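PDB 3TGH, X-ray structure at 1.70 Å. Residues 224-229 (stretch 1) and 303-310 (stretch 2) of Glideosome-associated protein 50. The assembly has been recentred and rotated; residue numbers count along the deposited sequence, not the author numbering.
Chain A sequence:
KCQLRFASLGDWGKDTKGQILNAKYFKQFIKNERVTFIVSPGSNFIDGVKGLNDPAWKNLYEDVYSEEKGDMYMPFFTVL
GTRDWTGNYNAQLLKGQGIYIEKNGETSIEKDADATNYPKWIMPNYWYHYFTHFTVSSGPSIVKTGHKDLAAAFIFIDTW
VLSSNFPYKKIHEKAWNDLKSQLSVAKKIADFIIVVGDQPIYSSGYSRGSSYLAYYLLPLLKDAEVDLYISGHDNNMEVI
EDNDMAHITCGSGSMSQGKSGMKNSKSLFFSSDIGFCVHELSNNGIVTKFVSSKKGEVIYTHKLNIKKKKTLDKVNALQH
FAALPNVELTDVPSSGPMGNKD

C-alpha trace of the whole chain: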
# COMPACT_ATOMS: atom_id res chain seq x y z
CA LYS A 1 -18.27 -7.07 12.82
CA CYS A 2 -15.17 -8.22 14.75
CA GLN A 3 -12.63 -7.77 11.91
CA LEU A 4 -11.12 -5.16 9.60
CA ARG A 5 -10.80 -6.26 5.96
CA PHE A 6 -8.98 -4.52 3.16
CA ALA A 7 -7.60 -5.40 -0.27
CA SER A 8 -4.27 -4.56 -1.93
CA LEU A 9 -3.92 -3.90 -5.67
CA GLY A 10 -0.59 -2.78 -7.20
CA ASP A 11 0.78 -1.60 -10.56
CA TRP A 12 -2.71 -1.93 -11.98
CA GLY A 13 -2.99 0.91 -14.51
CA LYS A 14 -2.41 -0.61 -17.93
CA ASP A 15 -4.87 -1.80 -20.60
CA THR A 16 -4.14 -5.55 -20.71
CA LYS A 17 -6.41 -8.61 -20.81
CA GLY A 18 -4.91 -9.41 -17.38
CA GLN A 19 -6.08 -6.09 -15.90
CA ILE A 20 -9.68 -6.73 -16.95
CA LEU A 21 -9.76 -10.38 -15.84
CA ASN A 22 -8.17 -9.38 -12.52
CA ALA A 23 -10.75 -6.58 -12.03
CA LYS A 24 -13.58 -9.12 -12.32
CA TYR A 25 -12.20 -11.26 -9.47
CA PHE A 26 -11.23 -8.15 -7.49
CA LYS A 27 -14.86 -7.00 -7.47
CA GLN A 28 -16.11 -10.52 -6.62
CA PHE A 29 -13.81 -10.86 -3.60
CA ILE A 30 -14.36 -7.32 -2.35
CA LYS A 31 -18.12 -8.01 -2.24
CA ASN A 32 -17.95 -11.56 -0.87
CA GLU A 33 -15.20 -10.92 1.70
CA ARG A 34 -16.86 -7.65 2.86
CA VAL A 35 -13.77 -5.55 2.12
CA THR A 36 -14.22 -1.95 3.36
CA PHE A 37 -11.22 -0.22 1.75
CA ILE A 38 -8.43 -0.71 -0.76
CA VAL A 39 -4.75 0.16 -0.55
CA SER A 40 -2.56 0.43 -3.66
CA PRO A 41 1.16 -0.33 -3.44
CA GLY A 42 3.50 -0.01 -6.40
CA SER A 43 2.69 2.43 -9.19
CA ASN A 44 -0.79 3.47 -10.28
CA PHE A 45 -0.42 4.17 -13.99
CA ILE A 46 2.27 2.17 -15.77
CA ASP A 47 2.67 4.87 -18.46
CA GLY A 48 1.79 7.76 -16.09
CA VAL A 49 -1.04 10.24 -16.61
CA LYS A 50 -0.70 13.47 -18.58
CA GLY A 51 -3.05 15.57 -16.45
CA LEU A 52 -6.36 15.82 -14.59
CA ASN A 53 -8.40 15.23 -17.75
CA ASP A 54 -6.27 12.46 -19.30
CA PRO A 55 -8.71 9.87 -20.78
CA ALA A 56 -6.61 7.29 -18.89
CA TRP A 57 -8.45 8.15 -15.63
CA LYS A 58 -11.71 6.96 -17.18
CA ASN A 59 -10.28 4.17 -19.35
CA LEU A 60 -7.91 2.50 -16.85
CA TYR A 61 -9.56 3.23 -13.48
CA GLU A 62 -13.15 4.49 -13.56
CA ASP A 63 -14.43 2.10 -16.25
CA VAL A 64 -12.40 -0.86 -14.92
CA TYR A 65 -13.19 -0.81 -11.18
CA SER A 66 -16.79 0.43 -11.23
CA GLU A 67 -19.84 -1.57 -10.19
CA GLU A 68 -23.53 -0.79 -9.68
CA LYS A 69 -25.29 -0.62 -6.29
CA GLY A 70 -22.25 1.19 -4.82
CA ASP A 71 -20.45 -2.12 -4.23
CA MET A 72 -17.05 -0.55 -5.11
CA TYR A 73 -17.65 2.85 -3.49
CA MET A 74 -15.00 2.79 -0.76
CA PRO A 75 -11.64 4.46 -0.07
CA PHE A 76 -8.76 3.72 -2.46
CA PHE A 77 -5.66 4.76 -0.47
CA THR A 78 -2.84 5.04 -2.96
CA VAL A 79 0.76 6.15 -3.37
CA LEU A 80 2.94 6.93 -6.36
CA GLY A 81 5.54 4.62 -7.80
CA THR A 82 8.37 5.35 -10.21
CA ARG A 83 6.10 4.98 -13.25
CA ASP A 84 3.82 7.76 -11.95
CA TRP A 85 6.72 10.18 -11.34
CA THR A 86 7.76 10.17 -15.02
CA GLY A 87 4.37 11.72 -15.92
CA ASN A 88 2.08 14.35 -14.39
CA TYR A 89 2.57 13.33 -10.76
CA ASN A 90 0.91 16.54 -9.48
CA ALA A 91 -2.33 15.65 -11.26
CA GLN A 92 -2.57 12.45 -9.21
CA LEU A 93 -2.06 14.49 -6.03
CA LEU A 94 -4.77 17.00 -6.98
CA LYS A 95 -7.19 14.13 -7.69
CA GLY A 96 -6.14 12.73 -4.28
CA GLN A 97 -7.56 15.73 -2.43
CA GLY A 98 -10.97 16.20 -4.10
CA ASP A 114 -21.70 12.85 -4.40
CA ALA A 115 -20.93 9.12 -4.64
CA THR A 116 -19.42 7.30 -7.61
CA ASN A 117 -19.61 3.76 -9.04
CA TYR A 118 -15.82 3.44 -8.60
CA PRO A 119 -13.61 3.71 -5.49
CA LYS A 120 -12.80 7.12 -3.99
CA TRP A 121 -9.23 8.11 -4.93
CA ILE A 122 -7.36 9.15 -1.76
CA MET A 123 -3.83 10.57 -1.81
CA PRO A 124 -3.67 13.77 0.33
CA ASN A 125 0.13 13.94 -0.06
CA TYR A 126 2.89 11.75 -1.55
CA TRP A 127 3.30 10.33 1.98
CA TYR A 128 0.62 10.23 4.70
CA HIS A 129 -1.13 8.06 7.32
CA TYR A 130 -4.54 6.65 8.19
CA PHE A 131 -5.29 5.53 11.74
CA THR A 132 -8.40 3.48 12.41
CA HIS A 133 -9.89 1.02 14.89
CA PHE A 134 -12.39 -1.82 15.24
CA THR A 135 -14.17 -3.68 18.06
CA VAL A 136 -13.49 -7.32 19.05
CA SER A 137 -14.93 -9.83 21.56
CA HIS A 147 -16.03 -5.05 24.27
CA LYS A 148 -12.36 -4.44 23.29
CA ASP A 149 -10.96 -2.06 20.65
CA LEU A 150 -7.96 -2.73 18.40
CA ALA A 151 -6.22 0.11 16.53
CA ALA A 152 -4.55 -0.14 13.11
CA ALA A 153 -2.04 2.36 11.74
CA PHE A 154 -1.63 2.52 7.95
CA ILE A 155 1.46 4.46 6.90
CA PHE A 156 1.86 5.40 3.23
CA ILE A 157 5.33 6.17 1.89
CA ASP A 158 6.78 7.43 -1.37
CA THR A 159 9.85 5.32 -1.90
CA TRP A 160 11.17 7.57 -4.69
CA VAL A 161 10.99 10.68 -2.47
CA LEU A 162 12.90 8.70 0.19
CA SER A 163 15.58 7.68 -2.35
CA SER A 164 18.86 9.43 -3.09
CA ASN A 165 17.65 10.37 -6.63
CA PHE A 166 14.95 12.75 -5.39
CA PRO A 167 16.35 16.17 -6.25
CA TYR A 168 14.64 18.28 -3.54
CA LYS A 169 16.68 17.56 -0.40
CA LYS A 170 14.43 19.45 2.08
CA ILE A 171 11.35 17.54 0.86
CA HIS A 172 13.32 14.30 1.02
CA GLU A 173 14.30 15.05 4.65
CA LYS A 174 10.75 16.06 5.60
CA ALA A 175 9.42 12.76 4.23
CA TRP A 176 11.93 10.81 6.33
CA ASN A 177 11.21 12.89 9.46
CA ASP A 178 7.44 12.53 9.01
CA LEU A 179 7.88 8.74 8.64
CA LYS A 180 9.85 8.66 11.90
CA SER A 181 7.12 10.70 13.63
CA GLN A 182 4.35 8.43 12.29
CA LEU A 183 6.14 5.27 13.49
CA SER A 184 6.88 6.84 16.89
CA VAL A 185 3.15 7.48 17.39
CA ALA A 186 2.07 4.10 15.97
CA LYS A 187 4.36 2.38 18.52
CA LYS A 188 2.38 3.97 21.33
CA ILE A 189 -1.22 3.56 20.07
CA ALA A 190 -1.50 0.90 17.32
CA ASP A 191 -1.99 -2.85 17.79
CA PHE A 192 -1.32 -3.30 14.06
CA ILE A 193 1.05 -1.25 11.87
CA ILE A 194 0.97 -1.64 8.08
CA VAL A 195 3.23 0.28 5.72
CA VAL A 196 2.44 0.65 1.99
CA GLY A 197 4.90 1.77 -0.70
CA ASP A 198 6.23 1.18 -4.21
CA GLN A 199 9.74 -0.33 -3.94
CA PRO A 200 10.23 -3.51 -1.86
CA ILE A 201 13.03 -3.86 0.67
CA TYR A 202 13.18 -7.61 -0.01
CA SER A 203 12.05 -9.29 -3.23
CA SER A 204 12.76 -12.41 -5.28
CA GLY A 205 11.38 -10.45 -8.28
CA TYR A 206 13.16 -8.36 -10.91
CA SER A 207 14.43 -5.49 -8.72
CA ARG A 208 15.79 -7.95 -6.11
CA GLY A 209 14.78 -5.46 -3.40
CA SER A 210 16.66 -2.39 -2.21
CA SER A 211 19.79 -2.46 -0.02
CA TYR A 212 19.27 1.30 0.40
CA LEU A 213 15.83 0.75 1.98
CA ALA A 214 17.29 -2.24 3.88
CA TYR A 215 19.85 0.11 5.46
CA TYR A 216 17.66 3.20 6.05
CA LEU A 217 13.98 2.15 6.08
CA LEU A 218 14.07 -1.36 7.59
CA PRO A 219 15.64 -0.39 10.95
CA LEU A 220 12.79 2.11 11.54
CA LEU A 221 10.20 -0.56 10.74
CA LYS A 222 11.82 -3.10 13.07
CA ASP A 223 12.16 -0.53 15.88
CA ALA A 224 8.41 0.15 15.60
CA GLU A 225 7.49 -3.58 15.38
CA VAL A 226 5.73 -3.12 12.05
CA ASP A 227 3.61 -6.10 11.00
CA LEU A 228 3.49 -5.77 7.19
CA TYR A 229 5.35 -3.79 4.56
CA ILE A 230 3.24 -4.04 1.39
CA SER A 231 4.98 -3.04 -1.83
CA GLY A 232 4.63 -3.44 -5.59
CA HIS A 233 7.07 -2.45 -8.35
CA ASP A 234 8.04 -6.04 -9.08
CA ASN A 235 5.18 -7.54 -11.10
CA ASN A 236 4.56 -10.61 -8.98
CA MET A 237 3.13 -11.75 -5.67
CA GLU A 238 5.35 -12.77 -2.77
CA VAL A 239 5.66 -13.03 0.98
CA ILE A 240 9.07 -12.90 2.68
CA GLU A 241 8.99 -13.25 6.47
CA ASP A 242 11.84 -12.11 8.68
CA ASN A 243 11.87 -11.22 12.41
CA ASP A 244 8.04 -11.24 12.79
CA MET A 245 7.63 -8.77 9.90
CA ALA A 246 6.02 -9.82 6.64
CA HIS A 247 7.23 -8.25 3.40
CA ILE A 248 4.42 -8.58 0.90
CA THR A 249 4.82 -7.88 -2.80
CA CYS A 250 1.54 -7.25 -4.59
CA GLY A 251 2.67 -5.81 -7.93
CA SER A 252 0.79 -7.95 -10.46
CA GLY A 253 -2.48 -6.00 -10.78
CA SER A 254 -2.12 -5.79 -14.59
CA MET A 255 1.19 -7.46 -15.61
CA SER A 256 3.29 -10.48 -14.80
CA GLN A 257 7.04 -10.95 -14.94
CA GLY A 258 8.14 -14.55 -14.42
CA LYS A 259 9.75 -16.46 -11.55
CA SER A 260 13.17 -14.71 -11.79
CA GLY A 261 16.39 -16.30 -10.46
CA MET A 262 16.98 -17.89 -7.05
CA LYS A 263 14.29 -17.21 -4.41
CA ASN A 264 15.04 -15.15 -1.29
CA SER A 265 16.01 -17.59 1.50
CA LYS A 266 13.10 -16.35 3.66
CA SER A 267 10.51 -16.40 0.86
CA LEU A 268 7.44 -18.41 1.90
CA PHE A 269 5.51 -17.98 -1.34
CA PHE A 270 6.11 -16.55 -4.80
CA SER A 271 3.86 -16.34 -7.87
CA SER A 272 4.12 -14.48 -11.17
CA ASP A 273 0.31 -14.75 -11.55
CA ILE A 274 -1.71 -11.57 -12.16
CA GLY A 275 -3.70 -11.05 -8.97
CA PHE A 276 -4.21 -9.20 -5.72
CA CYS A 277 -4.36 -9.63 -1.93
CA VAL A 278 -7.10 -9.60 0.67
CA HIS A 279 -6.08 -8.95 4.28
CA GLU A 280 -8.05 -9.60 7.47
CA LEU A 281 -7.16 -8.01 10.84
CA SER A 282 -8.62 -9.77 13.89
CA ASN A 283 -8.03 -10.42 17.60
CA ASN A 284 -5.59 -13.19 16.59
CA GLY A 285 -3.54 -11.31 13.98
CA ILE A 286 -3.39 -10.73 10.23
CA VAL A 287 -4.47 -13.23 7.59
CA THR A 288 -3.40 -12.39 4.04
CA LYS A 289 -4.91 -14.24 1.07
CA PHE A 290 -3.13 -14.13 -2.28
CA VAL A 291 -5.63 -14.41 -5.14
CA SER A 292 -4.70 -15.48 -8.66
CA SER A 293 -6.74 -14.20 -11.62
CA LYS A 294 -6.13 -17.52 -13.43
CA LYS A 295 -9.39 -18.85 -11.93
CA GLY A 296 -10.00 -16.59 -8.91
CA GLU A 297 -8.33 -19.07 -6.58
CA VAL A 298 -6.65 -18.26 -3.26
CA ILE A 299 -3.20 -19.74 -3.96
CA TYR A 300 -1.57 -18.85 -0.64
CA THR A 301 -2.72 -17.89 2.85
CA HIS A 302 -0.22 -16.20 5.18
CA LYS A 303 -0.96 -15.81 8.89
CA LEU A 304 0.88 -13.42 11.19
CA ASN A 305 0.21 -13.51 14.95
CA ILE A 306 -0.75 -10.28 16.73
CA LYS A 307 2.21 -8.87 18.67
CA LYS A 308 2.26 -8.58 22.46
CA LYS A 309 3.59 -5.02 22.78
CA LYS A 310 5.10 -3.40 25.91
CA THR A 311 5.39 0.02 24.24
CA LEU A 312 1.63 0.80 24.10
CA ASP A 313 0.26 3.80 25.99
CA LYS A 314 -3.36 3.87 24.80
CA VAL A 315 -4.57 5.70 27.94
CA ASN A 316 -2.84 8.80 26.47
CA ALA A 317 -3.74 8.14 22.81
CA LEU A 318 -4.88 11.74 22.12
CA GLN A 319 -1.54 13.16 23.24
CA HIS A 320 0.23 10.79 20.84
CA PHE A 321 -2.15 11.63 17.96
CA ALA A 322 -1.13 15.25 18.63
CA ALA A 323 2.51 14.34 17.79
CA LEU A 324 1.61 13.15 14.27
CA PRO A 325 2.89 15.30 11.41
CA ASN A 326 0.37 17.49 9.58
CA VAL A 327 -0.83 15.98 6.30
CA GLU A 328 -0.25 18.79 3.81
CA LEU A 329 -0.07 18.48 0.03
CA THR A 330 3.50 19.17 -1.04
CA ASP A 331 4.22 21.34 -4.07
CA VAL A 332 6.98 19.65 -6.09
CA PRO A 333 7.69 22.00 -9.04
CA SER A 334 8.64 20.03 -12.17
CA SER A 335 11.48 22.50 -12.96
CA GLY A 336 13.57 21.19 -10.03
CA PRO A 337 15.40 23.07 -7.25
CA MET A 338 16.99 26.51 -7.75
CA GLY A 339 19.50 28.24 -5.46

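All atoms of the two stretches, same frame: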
# COMPACT_ATOMS: atom_id res chain seq x y z
N ALA A 224 9.83 -0.07 15.33
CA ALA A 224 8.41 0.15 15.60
C ALA A 224 7.56 -1.13 15.60
O ALA A 224 6.35 -1.06 15.80
CB ALA A 224 7.83 1.16 14.60
N GLU A 225 8.18 -2.29 15.40
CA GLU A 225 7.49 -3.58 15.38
C GLU A 225 6.36 -3.63 14.34
O GLU A 225 5.26 -4.13 14.61
CB GLU A 225 6.96 -3.94 16.77
CG GLU A 225 8.02 -4.00 17.85
CD GLU A 225 7.52 -4.71 19.10
OE1 GLU A 225 7.31 -5.94 19.04
OE2 GLU A 225 7.32 -4.03 20.13
N VAL A 226 6.66 -3.11 13.16
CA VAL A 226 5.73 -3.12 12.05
C VAL A 226 5.37 -4.56 11.67
O VAL A 226 6.23 -5.45 11.68
CB VAL A 226 6.33 -2.35 10.84
CG1 VAL A 226 5.59 -2.66 9.55
CG2 VAL A 226 6.36 -0.85 11.15
N ASP A 227 4.10 -4.77 11.34
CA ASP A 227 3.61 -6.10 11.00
C ASP A 227 3.84 -6.46 9.53
O ASP A 227 4.40 -7.52 9.23
CB ASP A 227 2.11 -6.19 11.32
CG ASP A 227 1.83 -6.05 12.80
OD1 ASP A 227 2.19 -6.97 13.57
OD2 ASP A 227 1.26 -5.01 13.21
N LEU A 228 3.42 -5.56 8.64
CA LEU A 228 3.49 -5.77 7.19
C LEU A 228 4.09 -4.56 6.49
O LEU A 228 3.69 -3.42 6.77
CB LEU A 228 2.09 -5.95 6.61
CG LEU A 228 1.41 -7.30 6.45
CD1 LEU A 228 1.40 -8.09 7.73
CD2 LEU A 228 0.00 -7.05 5.94
N TYR A 229 5.00 -4.80 5.55
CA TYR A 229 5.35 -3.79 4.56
C TYR A 229 4.86 -4.32 3.21
O TYR A 229 5.36 -5.33 2.73
CB TYR A 229 6.85 -3.48 4.51
CG TYR A 229 7.24 -2.54 3.39
CD1 TYR A 229 6.55 -1.34 3.20
CD2 TYR A 229 8.25 -2.84 2.49
CE1 TYR A 229 6.87 -0.48 2.16
CE2 TYR A 229 8.59 -1.97 1.45
CZ TYR A 229 7.89 -0.79 1.29
OH TYR A 229 8.20 0.08 0.27
N LYS A 303 -0.43 -16.21 7.59
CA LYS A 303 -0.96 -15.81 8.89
C LYS A 303 0.16 -15.27 9.76
O LYS A 303 1.20 -15.92 9.95
CB LYS A 303 -1.66 -16.99 9.58
CG LYS A 303 -2.86 -17.52 8.79
CD LYS A 303 -3.51 -18.73 9.46
CE LYS A 303 -4.74 -19.17 8.68
NZ LYS A 303 -5.28 -20.48 9.15
N LEU A 304 -0.05 -14.06 10.28
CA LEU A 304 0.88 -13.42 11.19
C LEU A 304 0.18 -13.20 12.53
O LEU A 304 -0.91 -12.62 12.57
CB LEU A 304 1.35 -12.08 10.58
CG LEU A 304 2.60 -11.45 11.19
CD1 LEU A 304 3.84 -12.24 10.81
CD2 LEU A 304 2.74 -10.00 10.76
N ASN A 305 0.79 -13.67 13.62
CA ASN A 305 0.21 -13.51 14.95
C ASN A 305 0.27 -12.06 15.41
O ASN A 305 1.24 -11.35 15.11
CB ASN A 305 0.94 -14.39 15.97
CG ASN A 305 0.81 -15.88 15.66
OD1 ASN A 305 -0.18 -16.32 15.09
ND2 ASN A 305 1.83 -16.65 16.04
N ILE A 306 -0.75 -11.62 16.13
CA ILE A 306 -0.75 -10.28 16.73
C ILE A 306 0.40 -10.19 17.74
O ILE A 306 0.69 -11.16 18.45
CB ILE A 306 -2.10 -9.95 17.42
CG1 ILE A 306 -2.19 -8.46 17.75
CG2 ILE A 306 -2.31 -10.80 18.68
CD1 ILE A 306 -3.58 -8.02 18.20
N LYS A 307 1.07 -9.05 17.78
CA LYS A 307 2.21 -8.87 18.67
C LYS A 307 1.75 -8.50 20.07
O LYS A 307 0.73 -7.83 20.23
CB LYS A 307 3.17 -7.81 18.13
CG LYS A 307 3.90 -8.26 16.87
CD LYS A 307 4.60 -7.11 16.17
CE LYS A 307 5.43 -7.59 14.98
NZ LYS A 307 4.64 -8.39 14.00
N LYS A 308 2.49 -8.97 21.07
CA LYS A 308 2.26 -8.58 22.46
C LYS A 308 3.23 -7.44 22.78
O LYS A 308 4.40 -7.67 23.09
CB LYS A 308 2.50 -9.76 23.39
CG LYS A 308 1.53 -10.92 23.17
CD LYS A 308 1.80 -12.07 24.14
CE LYS A 308 1.36 -11.74 25.57
NZ LYS A 308 1.57 -12.87 26.51
N LYS A 309 2.74 -6.20 22.69
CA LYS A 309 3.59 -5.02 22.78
C LYS A 309 3.68 -4.49 24.21
O LYS A 309 2.69 -4.51 24.93
CB LYS A 309 3.05 -3.92 21.86
CG LYS A 309 2.95 -4.32 20.41
CD LYS A 309 2.53 -3.15 19.54
CE LYS A 309 2.50 -3.53 18.08
NZ LYS A 309 2.26 -2.35 17.21
N LYS A 310 4.88 -4.04 24.60
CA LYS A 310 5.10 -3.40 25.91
C LYS A 310 5.25 -1.88 25.77
O LYS A 310 5.39 -1.17 26.77
CB LYS A 310 6.34 -3.99 26.59
CG LYS A 310 6.10 -5.33 27.26
CD LYS A 310 7.39 -6.00 27.71
CE LYS A 310 8.11 -6.69 26.55
NZ LYS A 310 9.25 -7.53 27.02
O HOH W 1 4.73 -1.05 17.75
O HOH W 2 2.62 -3.82 14.91
O HOH W 3 6.95 -4.18 22.68
O HOH W 4 6.20 -7.22 21.08
O HOH W 5 0.58 -6.93 15.75
O HOH W 6 0.04 -9.06 13.42

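What is the strongest direct link between the two stretches? It is the salt bridge between D227 and K307, in which K307 NZ donates a hydrogen bond to D227 OD1 at 2.9 Å. The CA-to-CB bond of K307 points toward stretch 1, and the chain stays extended through chi2 and chi3 before a p turn at chi4 sets the ammonium group against the carboxylate. D227 starts out sideways, but with chi1 in the m well its end comes nearer to stretch 2. The aspartate is buried, so a charged partner matters: the lysine brings the positive charge that balances it and is long enough to carry it across.

How is the remaining space between the backbones bridged? Water does much of the work here, where the CA atoms of E225 and K307 are 8.2 Å apart. K309 NZ donates to two waters, each at 2.8 Å from it. Water 1 passes a hydrogen bond on to A224 O, 2.5 Å away, while water 2 donates to both E225 O (2.7 Å) and D227 OD2 (2.5 Å). The lysine, m at chi1 and t from there to its tip, thus reaches two carbonyls and a carboxylate through water, with no direct hydrogen bond to any of them. Water 5 adds a further link, accepting from K307 N at 3.0 Å and lying 2.7 Å from D227 OD1.

What does E225 contribute? It follows a helix and has positive phi in a Schellman motif, and its side chain leaves toward stretch 2. Its carboxylate meets the other backbone through water: water 3 donates to OE2 of E225 (2.6 Å) and accepts from K310 N (2.8 Å), and water 4 donates to OE1 of E225 and to K308 O, both at 2.7 Å. The methylenes of K307 pack here as well, with K307 CD 3.4 Å from E225 O and 4.0 Å from E225 CB, so one side chain supplies both charge and apolar surface.

Where does apolar packing take over? It does so at L304, a buried strand residue whose side chain points toward stretch 1. Its CD2 lies 3.4 Å from D227 O and 3.9 Å from D227 CB, and 3.8 Å from CD1 of L228, whose own side chain begins sideways and comes nearer at its end. Branched aliphatic side chains suit this buried corner, where they fill space without needing polar partners. In all, the two stretches bury 328 Å² between them.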